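Local coordinates for beta-galactoside alpha-2,6-sialyltransferase (PDB 2Z4T), which transfers sialic acid from a CMP-linked donor to the 6-hydroxyl of galactose in beta-galactosides such as lactose, at residues A[128-132]-A[151-155]; A[199-204]-A[230-236]; A[361-365]-A[405-411]. All coordinates share one frame. Residue numbers count along the deposited sequence, not the author numbering.

Contact 1 of 3, residues A[128-132]-A[151-155]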
loop_
_atom_site.group_PDB
_atom_site.type_symbol
_atom_site.label_atom_id
_atom_site.label_comp_id
_atom_site.label_asym_id
_atom_site.label_seq_id
_atom_site.Cartn_x
_atom_site.Cartn_y
_atom_site.Cartn_z
ATOM N N THR A 128 2.636 0.670 -2.323
ATOM C CA THR A 128 2.225 -0.712 -2.386
ATOM C C THR A 128 2.181 -1.319 -0.969
ATOM O O THR A 128 1.299 -2.123 -0.637
ATOM C CB THR A 128 3.179 -1.527 -3.319
ATOM O OG1 THR A 128 2.893 -1.209 -4.689
ATOM C CG2 THR A 128 2.995 -3.029 -3.122
ATOM N N LEU A 129 3.150 -0.931 -0.147
ATOM C CA LEU A 129 3.199 -1.358 1.230
ATOM C C LEU A 129 1.958 -0.862 1.982
ATOM O O LEU A 129 1.302 -1.644 2.674
ATOM C CB LEU A 129 4.465 -0.842 1.905
ATOM C CG LEU A 129 4.615 -1.199 3.376
ATOM C CD1 LEU A 129 4.760 -2.700 3.528
ATOM C CD2 LEU A 129 5.811 -0.437 3.973
ATOM N N GLN A 130 1.630 0.417 1.830
ATOM C CA GLN A 130 0.472 0.968 2.510
ATOM C C GLN A 130 -0.843 0.342 2.015
ATOM O O GLN A 130 -1.757 0.073 2.818
ATOM C CB GLN A 130 0.444 2.472 2.356
ATOM C CG GLN A 130 1.530 3.175 3.119
ATOM C CD GLN A 130 1.267 3.315 4.632
ATOM O OE1 GLN A 130 2.212 3.433 5.422
ATOM N NE2 GLN A 130 0.002 3.332 5.032
ATOM N N GLN A 131 -0.926 0.091 0.711
ATOM C CA GLN A 131 -2.122 -0.507 0.123
ATOM C C GLN A 131 -2.315 -1.913 0.658
ATOM O O GLN A 131 -3.435 -2.286 1.000
ATOM C CB GLN A 131 -2.054 -0.500 -1.419
ATOM C CG GLN A 131 -2.021 0.911 -2.038
ATOM C CD GLN A 131 -1.750 0.916 -3.543
ATOM O OE1 GLN A 131 -1.189 -0.048 -4.095
ATOM N NE2 GLN A 131 -2.176 1.995 -4.228
ATOM N N LEU A 132 -1.226 -2.681 0.773
ATOM C CA LEU A 132 -1.268 -4.008 1.358
ATOM C C LEU A 132 -1.893 -3.976 2.738
ATOM O O LEU A 132 -2.749 -4.816 3.066
ATOM C CB LEU A 132 0.130 -4.585 1.530
ATOM C CG LEU A 132 0.355 -6.099 1.379
ATOM C CD1 LEU A 132 1.497 -6.592 2.216
ATOM C CD2 LEU A 132 -0.875 -6.972 1.600
ATOM N N TRP A 151 0.237 -4.274 -9.144
ATOM C CA TRP A 151 1.431 -4.014 -8.321
ATOM C C TRP A 151 2.684 -4.442 -9.047
ATOM O O TRP A 151 2.685 -5.424 -9.793
ATOM C CB TRP A 151 1.379 -4.794 -7.003
ATOM C CG TRP A 151 0.511 -4.209 -5.897
ATOM C CD1 TRP A 151 -0.014 -2.946 -5.835
ATOM C CD2 TRP A 151 0.099 -4.870 -4.685
ATOM N NE1 TRP A 151 -0.740 -2.785 -4.671
ATOM C CE2 TRP A 151 -0.683 -3.948 -3.949
ATOM C CE3 TRP A 151 0.312 -6.154 -4.155
ATOM C CZ2 TRP A 151 -1.248 -4.264 -2.706
ATOM C CZ3 TRP A 151 -0.257 -6.475 -2.921
ATOM C CH2 TRP A 151 -1.014 -5.531 -2.204
ATOM N N GLY A 152 3.769 -3.732 -8.807
ATOM C CA GLY A 152 5.045 -4.132 -9.380
ATOM C C GLY A 152 5.916 -4.979 -8.473
ATOM O O GLY A 152 6.598 -5.871 -8.943
ATOM N N ARG A 153 5.895 -4.710 -7.175
ATOM C CA ARG A 153 6.986 -5.174 -6.304
ATOM C C ARG A 153 6.566 -6.126 -5.198
ATOM O O ARG A 153 7.394 -6.557 -4.401
ATOM C CB ARG A 153 7.752 -3.974 -5.719
ATOM C CG ARG A 153 8.292 -3.049 -6.794
ATOM C CD ARG A 153 9.712 -2.641 -6.551
ATOM N NE ARG A 153 10.291 -2.081 -7.773
ATOM C CZ ARG A 153 11.177 -2.697 -8.561
ATOM N NH1 ARG A 153 11.635 -3.919 -8.268
ATOM N NH2 ARG A 153 11.619 -2.076 -9.652
ATOM N N ILE A 154 5.273 -6.412 -5.117
ATOM C CA ILE A 154 4.789 -7.463 -4.258
ATOM C C ILE A 154 3.883 -8.348 -5.098
ATOM O O ILE A 154 3.034 -7.878 -5.862
ATOM C CB ILE A 154 4.041 -6.918 -3.017
ATOM C CG1 ILE A 154 5.008 -6.173 -2.099
ATOM C CG2 ILE A 154 3.360 -8.054 -2.244
ATOM C CD1 ILE A 154 4.379 -5.640 -0.823
ATOM N N VAL A 155 4.078 -9.647 -4.986
ATOM C CA VAL A 155 3.231 -10.545 -5.711
ATOM C C VAL A 155 2.744 -11.627 -4.751
ATOM O O VAL A 155 3.494 -12.502 -4.363
ATOM C CB VAL A 155 3.887 -10.995 -7.083
ATOM C CG1 VAL A 155 5.402 -10.690 -7.136
ATOM C CG2 VAL A 155 3.522 -12.452 -7.496
#

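Contact 2 of 3, residues A[199-204]-A[230-236]. With GAL (beta-D-galactopyranose), chain B.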
loop_
_atom_site.group_PDB
_atom_site.type_symbol
_atom_site.label_atom_id
_atom_site.label_comp_id
_atom_site.label_asym_id
_atom_site.label_seq_id
_atom_site.Cartn_x
_atom_site.Cartn_y
_atom_site.Cartn_z
ATOM N N SER A 199 -7.173 3.581 -5.105
ATOM C CA SER A 199 -5.945 3.886 -4.418
ATOM C C SER A 199 -4.774 3.912 -5.392
ATOM O O SER A 199 -4.596 2.996 -6.201
ATOM C CB SER A 199 -5.675 2.868 -3.300
ATOM O OG SER A 199 -4.550 3.271 -2.523
ATOM N N SER A 200 -3.957 4.954 -5.291
ATOM C CA SER A 200 -2.810 5.078 -6.160
ATOM C C SER A 200 -1.616 5.740 -5.511
ATOM O O SER A 200 -1.762 6.567 -4.597
ATOM C CB SER A 200 -3.161 5.869 -7.420
ATOM O OG SER A 200 -1.991 6.112 -8.191
ATOM N N ASN A 201 -0.441 5.326 -5.996
ATOM C CA ASN A 201 0.765 6.152 -6.033
ATOM C C ASN A 201 0.376 7.610 -6.377
ATOM O O ASN A 201 -0.311 7.855 -7.370
ATOM C CB ASN A 201 1.713 5.550 -7.090
ATOM C CG ASN A 201 3.028 6.296 -7.220
ATOM O OD1 ASN A 201 3.057 7.484 -7.572
ATOM N ND2 ASN A 201 4.137 5.580 -6.992
ATOM N N THR A 202 0.790 8.556 -5.538
ATOM C CA THR A 202 0.395 9.953 -5.690
ATOM C C THR A 202 0.943 10.588 -6.968
ATOM O O THR A 202 0.152 11.052 -7.820
ATOM C CB THR A 202 0.775 10.786 -4.432
ATOM O OG1 THR A 202 0.155 10.199 -3.275
ATOM C CG2 THR A 202 0.316 12.245 -4.557
ATOM N N ALA A 203 2.276 10.597 -7.113
ATOM C CA ALA A 203 2.947 11.207 -8.285
ATOM C C ALA A 203 2.406 10.684 -9.602
ATOM O O ALA A 203 2.376 11.426 -10.591
ATOM C CB ALA A 203 4.456 11.000 -8.240
ATOM N N HIS A 204 1.983 9.416 -9.597
ATOM C CA HIS A 204 1.481 8.726 -10.792
ATOM C C HIS A 204 -0.048 8.560 -10.816
ATOM O O HIS A 204 -0.554 7.736 -11.587
ATOM C CB HIS A 204 2.136 7.340 -10.903
ATOM C CG HIS A 204 3.604 7.394 -11.167
ATOM N ND1 HIS A 204 4.134 7.270 -12.433
ATOM C CD2 HIS A 204 4.653 7.605 -10.337
ATOM C CE1 HIS A 204 5.448 7.397 -12.367
ATOM N NE2 HIS A 204 5.787 7.612 -11.111
ATOM N N TYR A 230 -1.122 7.653 -1.876
ATOM C CA TYR A 230 0.038 7.333 -1.067
ATOM C C TYR A 230 1.243 7.720 -1.887
ATOM O O TYR A 230 1.323 7.341 -3.061
ATOM C CB TYR A 230 0.089 5.831 -0.733
ATOM C CG TYR A 230 -0.961 5.363 0.248
ATOM C CD1 TYR A 230 -2.087 4.656 -0.183
ATOM C CD2 TYR A 230 -0.835 5.632 1.611
ATOM C CE1 TYR A 230 -3.090 4.232 0.725
ATOM C CE2 TYR A 230 -1.814 5.200 2.540
ATOM C CZ TYR A 230 -2.935 4.508 2.081
ATOM O OH TYR A 230 -3.878 4.087 2.991
ATOM N N ASP A 231 2.160 8.480 -1.278
ATOM C CA ASP A 231 3.376 8.969 -1.945
ATOM C C ASP A 231 4.282 7.850 -2.441
ATOM O O ASP A 231 4.550 6.896 -1.721
ATOM C CB ASP A 231 4.213 9.839 -1.001
ATOM C CG ASP A 231 3.568 11.171 -0.696
ATOM O OD1 ASP A 231 2.768 11.629 -1.535
ATOM O OD2 ASP A 231 3.854 11.747 0.386
ATOM N N ASP A 232 4.768 8.007 -3.669
ATOM C CA ASP A 232 5.833 7.183 -4.206
ATOM C C ASP A 232 6.982 7.159 -3.206
ATOM O O ASP A 232 7.541 6.100 -2.919
ATOM C CB ASP A 232 6.285 7.774 -5.539
ATOM C CG ASP A 232 7.245 6.880 -6.277
ATOM O OD1 ASP A 232 8.404 6.701 -5.810
ATOM O OD2 ASP A 232 6.828 6.373 -7.345
ATOM N N GLY A 233 7.296 8.330 -2.665
ATOM C CA GLY A 233 8.274 8.500 -1.613
ATOM C C GLY A 233 8.847 9.906 -1.730
ATOM O O GLY A 233 8.111 10.893 -1.763
ATOM N N SER A 234 10.165 10.013 -1.828
ATOM C CA SER A 234 10.809 11.309 -1.904
ATOM C C SER A 234 10.448 12.013 -3.210
ATOM O O SER A 234 10.449 13.234 -3.267
ATOM C CB SER A 234 12.328 11.144 -1.747
ATOM O OG SER A 234 12.900 10.427 -2.830
ATOM N N ALA A 235 10.094 11.239 -4.239
ATOM C CA ALA A 235 9.760 11.785 -5.562
ATOM C C ALA A 235 8.761 12.919 -5.497
ATOM O O ALA A 235 8.952 13.943 -6.161
ATOM C CB ALA A 235 9.264 10.702 -6.507
ATOM N N GLU A 236 7.691 12.781 -4.717
ATOM C CA GLU A 236 6.778 13.921 -4.683
ATOM C C GLU A 236 7.315 15.165 -3.957
ATOM O O GLU A 236 6.946 16.306 -4.316
ATOM C CB GLU A 236 5.297 13.590 -4.390
ATOM C CG GLU A 236 4.980 12.450 -3.533
ATOM C CD GLU A 236 5.054 11.119 -4.246
ATOM O OE1 GLU A 236 4.129 10.762 -4.996
ATOM O OE2 GLU A 236 6.045 10.403 -3.996
HETATM C C1 GAL B . 10.402 4.857 -11.721
HETATM C C2 GAL B . 9.588 6.092 -12.101
HETATM C C3 GAL B . 9.779 7.168 -11.034
HETATM C C4 GAL B . 9.510 6.597 -9.635
HETATM C C5 GAL B . 10.288 5.302 -9.391
HETATM C C6 GAL B . 9.882 4.595 -8.094
HETATM O O2 GAL B . 9.980 6.541 -13.388
HETATM O O3 GAL B . 8.917 8.268 -11.288
HETATM O O4 GAL B . 8.123 6.375 -9.504
HETATM O O5 GAL B . 10.023 4.403 -10.439
HETATM O O6 GAL B . 10.246 5.324 -6.940
HETATM O O HOH W 1 -0.045 11.519 -1.003
#

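Contact 3 of 3, residues A[361-365]-A[405-411]. With C5P (cytidine-5'-monophosphate), chain C; GAL (beta-D-galactopyranose), chain B; GLC (alpha-D-glucopyranose), chain D.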
loop_
_atom_site.group_PDB
_atom_site.type_symbol
_atom_site.label_atom_id
_atom_site.label_comp_id
_atom_site.label_asym_id
_atom_site.label_seq_id
_atom_site.Cartn_x
_atom_site.Cartn_y
_atom_site.Cartn_z
ATOM N N GLY A 361 20.741 0.243 0.792
ATOM C CA GLY A 361 21.253 0.596 -0.543
ATOM C C GLY A 361 20.299 1.453 -1.345
ATOM O O GLY A 361 19.212 1.775 -0.884
ATOM N N THR A 362 20.715 1.829 -2.549
ATOM C CA THR A 362 19.859 2.556 -3.468
ATOM C C THR A 362 19.902 1.935 -4.874
ATOM O O THR A 362 20.632 0.977 -5.117
ATOM C CB THR A 362 20.239 4.061 -3.547
ATOM O OG1 THR A 362 19.175 4.795 -4.159
ATOM C CG2 THR A 362 21.524 4.269 -4.351
ATOM N N THR A 363 19.131 2.501 -5.796
ATOM C CA THR A 363 19.206 2.070 -7.178
ATOM C C THR A 363 19.180 3.288 -8.072
ATOM O O THR A 363 18.887 4.372 -7.585
ATOM C CB THR A 363 18.043 1.122 -7.540
ATOM O OG1 THR A 363 18.323 0.523 -8.802
ATOM C CG2 THR A 363 16.702 1.864 -7.597
ATOM N N VAL A 364 19.475 3.121 -9.364
ATOM C CA VAL A 364 19.305 4.205 -10.325
ATOM C C VAL A 364 18.070 3.958 -11.160
ATOM O O VAL A 364 17.943 2.891 -11.771
ATOM C CB VAL A 364 20.404 4.269 -11.400
ATOM C CG1 VAL A 364 20.834 5.725 -11.604
ATOM C CG2 VAL A 364 21.567 3.317 -11.123
ATOM N N TRP A 365 17.185 4.951 -11.232
ATOM C CA TRP A 365 16.083 4.923 -12.205
ATOM C C TRP A 365 16.536 5.552 -13.541
ATOM O O TRP A 365 17.338 6.496 -13.556
ATOM C CB TRP A 365 14.838 5.645 -11.665
ATOM C CG TRP A 365 14.328 5.164 -10.312
ATOM C CD1 TRP A 365 14.078 5.942 -9.210
ATOM C CD2 TRP A 365 13.985 3.815 -9.933
ATOM N NE1 TRP A 365 13.619 5.168 -8.166
ATOM C CE2 TRP A 365 13.543 3.861 -8.578
ATOM C CE3 TRP A 365 14.022 2.578 -10.592
ATOM C CZ2 TRP A 365 13.126 2.719 -7.879
ATOM C CZ3 TRP A 365 13.618 1.432 -9.888
ATOM C CH2 TRP A 365 13.171 1.519 -8.542
ATOM N N HIS A 405 17.700 -1.787 -1.514
ATOM C CA HIS A 405 16.857 -1.445 -2.691
ATOM C C HIS A 405 16.056 -2.481 -3.478
ATOM O O HIS A 405 16.615 -3.302 -4.190
ATOM C CB HIS A 405 17.339 -0.258 -3.535
ATOM C CG HIS A 405 16.236 0.701 -3.881
ATOM N ND1 HIS A 405 15.222 0.390 -4.769
ATOM C CD2 HIS A 405 15.966 1.956 -3.435
ATOM C CE1 HIS A 405 14.385 1.410 -4.856
ATOM N NE2 HIS A 405 14.818 2.376 -4.062
ATOM N N PRO A 406 14.727 -2.455 -3.303
ATOM C CA PRO A 406 13.814 -3.384 -3.999
ATOM C C PRO A 406 14.058 -3.437 -5.508
ATOM O O PRO A 406 13.999 -4.517 -6.088
ATOM C CB PRO A 406 12.424 -2.829 -3.692
ATOM C CG PRO A 406 12.583 -2.089 -2.378
ATOM C CD PRO A 406 14.029 -1.571 -2.349
ATOM N N GLY A 407 14.361 -2.287 -6.117
ATOM C CA GLY A 407 14.680 -2.206 -7.533
ATOM C C GLY A 407 16.167 -2.197 -7.866
ATOM O O GLY A 407 16.566 -1.729 -8.931
ATOM N N GLY A 408 16.998 -2.728 -6.973
ATOM C CA GLY A 408 18.452 -2.647 -7.153
ATOM C C GLY A 408 19.019 -3.578 -8.209
ATOM O O GLY A 408 20.041 -3.275 -8.831
ATOM N N GLY A 409 18.360 -4.720 -8.403
ATOM C CA GLY A 409 18.730 -5.660 -9.438
ATOM C C GLY A 409 20.191 -6.026 -9.328
ATOM O O GLY A 409 20.646 -6.482 -8.277
ATOM N N ILE A 410 20.928 -5.790 -10.408
ATOM C CA ILE A 410 22.315 -6.207 -10.494
ATOM C C ILE A 410 23.205 -5.438 -9.523
ATOM O O ILE A 410 24.300 -5.888 -9.215
ATOM C CB ILE A 410 22.830 -6.173 -11.968
ATOM C CG1 ILE A 410 23.472 -7.523 -12.347
ATOM C CG2 ILE A 410 23.718 -4.945 -12.271
ATOM C CD1 ILE A 410 24.947 -7.825 -11.784
ATOM N N ILE A 411 22.727 -4.295 -9.021
ATOM C CA ILE A 411 23.468 -3.518 -8.008
ATOM C C ILE A 411 23.571 -4.302 -6.713
ATOM O O ILE A 411 24.644 -4.379 -6.093
ATOM C CB ILE A 411 22.796 -2.165 -7.696
ATOM C CG1 ILE A 411 22.783 -1.282 -8.938
ATOM C CG2 ILE A 411 23.509 -1.463 -6.543
ATOM C CD1 ILE A 411 22.041 -0.001 -8.742
HETATM O O3P C5P C . 15.083 4.677 -1.830
HETATM P P C5P C . 13.705 5.121 -2.151
HETATM O O1P C5P C . 13.404 4.699 -3.582
HETATM O O2P C5P C . 13.440 6.555 -1.739
HETATM O "O5'" C5P C . 12.765 4.294 -1.186
HETATM C "C5'" C5P C . 11.373 4.187 -1.391
HETATM C "C4'" C5P C . 10.936 3.005 -0.528
HETATM O "O4'" C5P C . 11.598 1.810 -0.967
HETATM C "C3'" C5P C . 11.346 3.128 0.928
HETATM O "O3'" C5P C . 10.376 3.798 1.725
HETATM C "C2'" C5P C . 11.403 1.686 1.349
HETATM O "O2'" C5P C . 10.085 1.147 1.471
HETATM C "C1'" C5P C . 11.948 0.982 0.149
HETATM N N1 C5P C . 13.392 0.801 0.284
HETATM C C2 C5P C . 13.881 -0.278 1.071
HETATM N N3 C5P C . 15.216 -0.488 1.200
HETATM C C4 C5P C . 16.108 0.336 0.587
HETATM C C5 C5P C . 15.653 1.415 -0.200
HETATM C C6 C5P C . 14.271 1.624 -0.343
HETATM O O2 C5P C . 13.104 -1.041 1.664
HETATM N N4 C5P C . 17.435 0.086 0.730
HETATM C C1 GAL B . 10.402 4.857 -11.721
HETATM C C2 GAL B . 9.588 6.092 -12.101
HETATM C C3 GAL B . 9.779 7.168 -11.034
HETATM C C4 GAL B . 9.510 6.597 -9.635
HETATM C C5 GAL B . 10.288 5.302 -9.391
HETATM C C6 GAL B . 9.882 4.595 -8.094
HETATM O O2 GAL B . 9.980 6.541 -13.388
HETATM O O3 GAL B . 8.917 8.268 -11.288
HETATM O O4 GAL B . 8.123 6.375 -9.504
HETATM O O5 GAL B . 10.023 4.403 -10.439
HETATM O O6 GAL B . 10.246 5.324 -6.940
HETATM C C1 GLC D . 11.437 0.282 -14.241
HETATM C C2 GLC D . 11.206 0.285 -12.727
HETATM C C3 GLC D . 10.405 1.533 -12.359
HETATM C C4 GLC D . 11.037 2.827 -12.907
HETATM C C5 GLC D . 11.357 2.650 -14.417
HETATM C C6 GLC D . 12.057 3.779 -15.201
HETATM O O1 GLC D . 10.202 0.301 -14.952
HETATM O O2 GLC D . 10.488 -0.844 -12.286
HETATM O O3 GLC D . 10.215 1.565 -10.969
HETATM O O4 GLC D . 10.111 3.872 -12.687
HETATM O O5 GLC D . 12.137 1.468 -14.583
HETATM O O6 GLC D . 12.441 4.909 -14.445
#

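Contact 1 of 3, residues A[128-132]-A[151-155]
Trp151 ends strand 146-151 with its side chain aimed at the first turns of helix 126-141, and its indole meets that helix in three ways. The five-membered ring lies under the methyl group of Thr128 in a CH-pi contact: CG2 of Thr128 is 3.8 Å from the ring centroid and only 8° off the ring normal. At the ring edge, NE1 of Trp151 donates a hydrogen bond to OE1 of Gln131 (2.8 Å), while the amide nitrogen of that glutamine is bonded to Ser199. The far corner of the indole reaches the next turn, where CH2 of Trp151 is 3.9 Å from CG of Leu132. This is the closing step of a right-handed beta-alpha-beta crossover in the N-terminal Rossmann-like domain of the GT-B fold: strand 103-122, helix 126-141 and strand 146-151 follow one another, the two strands being parallel neighbours. Gly152 and Arg153, just past the strand, contribute with Thr128 and Ala124 to a magnesium site. Thr128 OG1 is hydrogen-bonded to Asp122, which binds magnesium in this protein though not in this model. The guanidinium end of Arg153 leads away from the helix toward the sugar pocket, where the residue touches the glucose of lactose. Ile154 then turns back to the helix. Its CD1 sits 3.7 Å from CG2 of Thr128 and 4.3 Å from CD1 of Leu132, so that one isoleucine touches two helix residues a turn apart. Helix 328-338 adjoins this apolar cluster, with Phe334 and Val338 against Leu132 and Ile337 against Ile154.

Contact 2 of 3, residues A[199-204]-A[230-236]
Tyr230, the residue most buried here, joins the ends of parallel strands 194-201 and 222-230 in the N-terminal Rossmann-like domain: its N donates to Ser200 O (3.0 Å) and its O accepts from Thr202 N (2.8 Å), two bonds flanking Asn201, its partner in a parallel bridge. Thr202 continues the pairing into the loops that carry the acceptor site: a water 2.6 Å from its OG1 and 2.9 Å from OD1 of Asp231, whose OD2 is held by Tyr237 OH, links the two side chains. Glu236 OE1 accepts from Ala203 N (2.8 Å). Asp232 OD2 accepts from Asn201 ND2 (2.8 Å). Asp232 OD2 also accepts from GAL O4 (2.5 Å), and Asp232 OD1 from GAL O6 (2.6 Å), the hydroxyl sialylated in an alpha-2,6 linkage; His204 NE2, its ND1 bonded to His175, donates to GAL O4 (3.1 Å). Strand 194-201 also pairs with strand 103-122 through Val121, while Tyr230 stacks on His291 of strand 288-292 and packs under Pro127 and Gln130 of helix 126-141.

Contact 3 of 3, residues A[361-365]-A[405-411]
Two loops at the C-terminal ends of neighbouring parallel strands, 356-360 and 399-403, meet here in the second Rossmann-like domain of the GT-B fold, the usual place for the nucleotide in such enzymes. Hydrogen bonds set the shape of the 405-411 loop. Residues His405 to Gly408 form a type I beta turn closed by Gly408 N to His405 O (2.9 Å), and Thr363 OG1 ties the 361-365 loop to it by donating to Gly407 O (2.9 Å). Within the turn, Gly407 N donates to His405 ND1 (3.1 Å), which makes ND1 an acceptor and turns NE2 into the donor for the ligand.

Among the ring contacts, CG2 of Thr363 lies over the His405 ring, 3.7 Å from its centroid, in a CH-pi contact. Trp365 approaches the same imidazole obliquely, CZ2 of Trp365 to CE1 of His405 being 3.5 Å, and offers a ring face to lactose. CA of Gly407 comes within 4.1 Å of CH2 of Trp365, and a beta carbon there would clash with that atom. The apolar part is small, with CD1 of Ile411 4.1 Å from CG2 of Val364.

Both loops hold CMP. The base is read by the backbone, its N4 donating to Gly361 O (2.9 Å), and CD of Pro406 lies 3.6 Å from N1 of the cytosine. At the phosphate, His405 NE2 donates to O1P over 2.8 Å in an almost straight bond of 171°.

In the fold
The three contacts surround the cleft between the two Rossmann-like domains. Contacts 1 and 2 belong to the N-terminal domain, their centres about 13 Å apart, and Gln131 NE2 probably bonds Ser199 OG (3.2 Å) where they touch. Contact 3 lies across the cleft, its centre about 17 Å from that of contact 1 and about 18 Å from that of contact 2. Arg153 spans the gap to it, NH1 packing 3.3 Å from Pro406 O. Contacts 2 and 3 do not touch, their nearest atoms being about 6 Å apart, but share galactose between them. GAL O6 lies 4.6 Å from C5P O1P, a spacing consistent with transfer of the sialyl group between them.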